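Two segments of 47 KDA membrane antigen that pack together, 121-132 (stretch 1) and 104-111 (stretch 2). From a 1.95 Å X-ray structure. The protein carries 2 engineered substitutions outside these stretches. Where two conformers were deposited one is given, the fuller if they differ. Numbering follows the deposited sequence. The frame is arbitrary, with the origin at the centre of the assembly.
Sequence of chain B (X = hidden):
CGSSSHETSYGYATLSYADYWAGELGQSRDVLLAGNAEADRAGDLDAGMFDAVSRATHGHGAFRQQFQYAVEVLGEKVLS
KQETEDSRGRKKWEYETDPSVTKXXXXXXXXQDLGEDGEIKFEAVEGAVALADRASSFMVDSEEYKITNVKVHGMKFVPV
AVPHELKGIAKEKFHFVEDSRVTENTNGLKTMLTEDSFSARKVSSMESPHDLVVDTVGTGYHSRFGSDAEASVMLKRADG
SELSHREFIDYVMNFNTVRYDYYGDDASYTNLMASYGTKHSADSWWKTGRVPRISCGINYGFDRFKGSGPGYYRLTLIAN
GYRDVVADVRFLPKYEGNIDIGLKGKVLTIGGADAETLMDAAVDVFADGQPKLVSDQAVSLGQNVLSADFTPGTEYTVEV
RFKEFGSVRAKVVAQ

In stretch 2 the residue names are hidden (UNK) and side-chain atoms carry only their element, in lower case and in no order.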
# COMPACT_ATOMS: atom_id res chain seq x y z
N LYS B 121 2.98 -16.65 -13.62
CA LYS B 121 3.48 -17.51 -14.68
C LYS B 121 2.50 -17.43 -15.84
O LYS B 121 1.28 -17.44 -15.63
CB LYS B 121 3.59 -18.95 -14.16
CG LYS B 121 4.40 -19.02 -12.86
CD LYS B 121 5.76 -18.34 -13.07
CE LYS B 121 6.47 -17.93 -11.77
NZ LYS B 121 6.64 -19.05 -10.81
N PHE B 122 3.03 -17.34 -17.05
CA PHE B 122 2.16 -17.22 -18.20
C PHE B 122 2.93 -17.63 -19.43
O PHE B 122 4.14 -17.84 -19.36
CB PHE B 122 1.73 -15.75 -18.34
CG PHE B 122 2.89 -14.79 -18.41
CD1 PHE B 122 3.57 -14.58 -19.61
CD2 PHE B 122 3.34 -14.13 -17.28
CE1 PHE B 122 4.68 -13.72 -19.67
CE2 PHE B 122 4.44 -13.27 -17.33
CZ PHE B 122 5.11 -13.07 -18.53
N GLU B 123 2.23 -17.76 -20.55
CA GLU B 123 2.94 -18.06 -21.78
C GLU B 123 2.59 -17.04 -22.83
O GLU B 123 1.57 -16.36 -22.75
CB GLU B 123 2.66 -19.48 -22.27
CG GLU B 123 1.25 -19.96 -22.27
CD GLU B 123 1.18 -21.44 -22.60
OE1 GLU B 123 1.67 -21.82 -23.70
OE2 GLU B 123 0.67 -22.24 -21.78
N ALA B 124 3.49 -16.93 -23.80
CA ALA B 124 3.36 -15.99 -24.89
C ALA B 124 2.23 -16.35 -25.81
O ALA B 124 1.71 -17.47 -25.77
CB ALA B 124 4.68 -15.91 -25.69
N VAL B 125 1.85 -15.38 -26.63
CA VAL B 125 0.77 -15.53 -27.59
C VAL B 125 1.28 -15.14 -28.97
O VAL B 125 1.91 -14.09 -29.15
CB VAL B 125 -0.43 -14.61 -27.21
CG1 VAL B 125 -1.44 -14.57 -28.36
CG2 VAL B 125 -1.10 -15.11 -25.94
N GLU B 126 1.01 -16.01 -29.93
CA GLU B 126 1.41 -15.81 -31.32
C GLU B 126 1.05 -14.41 -31.82
O GLU B 126 -0.10 -13.98 -31.70
CB GLU B 126 0.71 -16.86 -32.18
CG GLU B 126 0.80 -16.64 -33.68
CD GLU B 126 2.22 -16.76 -34.20
OE1 GLU B 126 2.94 -17.69 -33.73
OE2 GLU B 126 2.62 -15.95 -35.07
N GLY B 127 2.02 -13.70 -32.37
CA GLY B 127 1.74 -12.38 -32.92
C GLY B 127 1.84 -11.21 -31.96
O GLY B 127 1.57 -10.06 -32.33
N ALA B 128 2.23 -11.49 -30.72
CA ALA B 128 2.33 -10.41 -29.74
C ALA B 128 3.47 -10.64 -28.77
O ALA B 128 3.91 -11.78 -28.59
CB ALA B 128 1.01 -10.32 -28.97
N VAL B 129 3.94 -9.58 -28.13
CA VAL B 129 4.98 -9.74 -27.12
C VAL B 129 4.30 -9.98 -25.79
O VAL B 129 3.11 -9.66 -25.62
CB VAL B 129 5.86 -8.49 -26.99
CG1 VAL B 129 6.49 -8.16 -28.34
CG2 VAL B 129 5.05 -7.31 -26.45
N ALA B 130 5.03 -10.58 -24.86
CA ALA B 130 4.52 -10.85 -23.53
C ALA B 130 5.34 -9.97 -22.60
O ALA B 130 6.54 -10.21 -22.40
CB ALA B 130 4.68 -12.31 -23.17
N LEU B 131 4.71 -8.93 -22.06
CA LEU B 131 5.41 -8.01 -21.17
C LEU B 131 5.74 -8.72 -19.86
O LEU B 131 5.04 -9.65 -19.45
CB LEU B 131 4.53 -6.78 -20.89
CG LEU B 131 4.10 -6.00 -22.14
CD1 LEU B 131 3.23 -4.78 -21.76
CD2 LEU B 131 5.35 -5.51 -22.89
N ALA B 132 6.81 -8.28 -19.21
CA ALA B 132 7.22 -8.84 -17.92
C ALA B 132 6.56 -8.00 -16.85
O ALA B 132 6.21 -6.85 -17.09
CB ALA B 132 8.75 -8.77 -17.76
N UNK B 104 5.22 -0.20 -32.56
CA UNK B 104 3.96 -0.52 -31.91
C UNK B 104 3.73 -2.01 -32.06
O UNK B 104 3.82 -2.55 -33.15
c UNK B 104 2.80 0.26 -32.55
s UNK B 104 0.14 1.07 -32.53
c UNK B 104 1.47 0.10 -31.81
c UNK B 104 0.59 2.72 -32.01
N UNK B 105 3.44 -2.67 -30.95
CA UNK B 105 3.21 -4.10 -30.97
C UNK B 105 2.02 -4.42 -30.11
O UNK B 105 1.59 -3.60 -29.31
c UNK B 105 5.68 -4.60 -31.24
c UNK B 105 4.69 -4.43 -28.94
c UNK B 105 4.43 -4.87 -30.39
N UNK B 106 1.48 -5.62 -30.29
CA UNK B 106 0.39 -6.08 -29.46
C UNK B 106 1.07 -6.72 -28.23
O UNK B 106 2.12 -7.35 -28.37
n UNK B 106 -1.46 -8.66 -32.76
c UNK B 106 -0.85 -8.47 -33.93
c UNK B 106 -2.13 -7.61 -32.00
n UNK B 106 -0.25 -9.48 -34.54
c UNK B 106 -0.43 -7.14 -30.21
n UNK B 106 -0.84 -7.26 -34.49
c UNK B 106 -1.15 -6.59 -31.43
N UNK B 107 0.49 -6.53 -27.05
CA UNK B 107 1.03 -7.12 -25.82
C UNK B 107 -0.05 -8.07 -25.36
O UNK B 107 -1.20 -7.66 -25.09
c UNK B 107 1.30 -6.03 -24.76
N UNK B 108 0.27 -9.35 -25.29
CA UNK B 108 -0.74 -10.34 -24.92
C UNK B 108 -0.08 -11.54 -24.28
O UNK B 108 0.98 -11.99 -24.73
c UNK B 108 -1.51 -10.75 -26.18
o UNK B 108 -2.58 -11.64 -25.90
N UNK B 109 -0.68 -12.06 -23.22
CA UNK B 109 -0.12 -13.23 -22.58
C UNK B 109 -1.27 -14.07 -22.07
O UNK B 109 -2.36 -13.54 -21.84
c UNK B 109 0.80 -12.82 -21.42
N UNK B 110 -1.03 -15.37 -21.93
CA UNK B 110 -2.03 -16.29 -21.43
C UNK B 110 -1.62 -16.69 -20.02
O UNK B 110 -0.62 -17.39 -19.81
c UNK B 110 -2.12 -17.52 -22.33
o UNK B 110 -2.46 -17.13 -23.65
N UNK B 111 -2.41 -16.23 -19.05
CA UNK B 111 -2.15 -16.50 -17.65
C UNK B 111 -2.26 -17.99 -17.32
O UNK B 111 -3.25 -18.63 -17.66
c UNK B 111 -3.04 -16.07 -15.31
c UNK B 111 -1.83 -16.00 -13.21
c UNK B 111 -4.02 -16.85 -14.70
c UNK B 111 -2.81 -16.79 -12.61
c UNK B 111 -3.14 -15.73 -16.77
c UNK B 111 -3.92 -17.21 -13.37
c UNK B 111 -1.94 -15.65 -14.56
O HOH W 1 2.44 -7.75 -32.26
O HOH W 2 2.98 -13.00 -26.28
O HOH W 3 -0.60 -18.38 -25.28

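Position 104 carries four side-chain atoms in an unbranched row, two carbons, a sulfur and a terminal carbon, none of them in contact with stretch 1. A thioether of this kind is methionine, M104; its chain runs extended through chi1 and chi2 (both t) and turns at chi3 (m).

At position 105 there are three side-chain carbons, one bonded to CA and carrying the other two. The CB points toward stretch 1, and one of the terminal carbons lies 3.8 Å from CG2 of V129, an apolar contact between two branched side chains. Branching at CB with carbon alone identifies valine, V105.

Position 106 has seven side-chain atoms: three carbons, a nitrogen, and a carbon bearing two further nitrogens. The planar end lays one face over the carbonyl of G127, with one terminal nitrogen 2.9 Å from G127 O, but the angle is too poor for a hydrogen bond. The link here is instead made by water 1, which accepts from the backbone N of 106 (3.1 Å) and donates to G127 O (2.5 Å). The backbone O of 106 accepts a hydrogen bond from V129 N at 2.9 Å, and CB of A128 sits 3.2 Å from the same O. The guanidinium belongs to arginine, R106.

Position 107 has a single side-chain carbon, CB, buried 3.8 Å from CD1 of L131 and 4.3 Å from CG2 of V129, while its CA makes a CA-H...O contact of 3.3 Å with V129 O. It is alanine, A107.

Position 108 shows one carbon followed by one oxygen. Its backbone N donates to V129 O at 2.9 Å, and its CB is 3.8 Å from CB of A128. The hydroxyl, hydrogen-bonded elsewhere in the structure, marks serine, S108.

Position 109 again has one carbon. This CB meets CD1 of F122 at 3.7 Å, lying oblique to the ring, and approaches CB of A130 at 4.3 Å; the residue is alanine, A109.

One carbon and one oxygen recur at position 110. Its backbone pairs with E123 in both directions: N of 110 donates to E123 O at 2.9 Å, almost linearly, and E123 N donates to O of 110 at 3.0 Å. The side-chain oxygen lies 3.3 Å from CG2 of V125. This is a second serine, S110, and water 3 (2.8 Å from S110 OG) joins it to A124 O, 2.5 Å from that water.

Position 111 has one carbon leading to a six-carbon ring with no further atom. It pairs with F122 without hydrogen bonds, their CA atoms 4.4 Å apart, and a ring carbon is 3.8 Å from K121 O. It is phenylalanine, F111.

The contact rests on two backbone pairings, an antiparallel one joining E123 and S110 and another in which V129 bonds to R106 and S108. Between them stretch 1 makes a type II turn from V125 to A128, closed by A128 N bonding to V125 O, and water 2 bridges V125 N to S108 O (2.7 Å each). A107, S108 and A109 place their CB atoms against L131, A128 and F122; 678 Å² is buried in all.

Stretch 2, residues 104-111: MVRASASF
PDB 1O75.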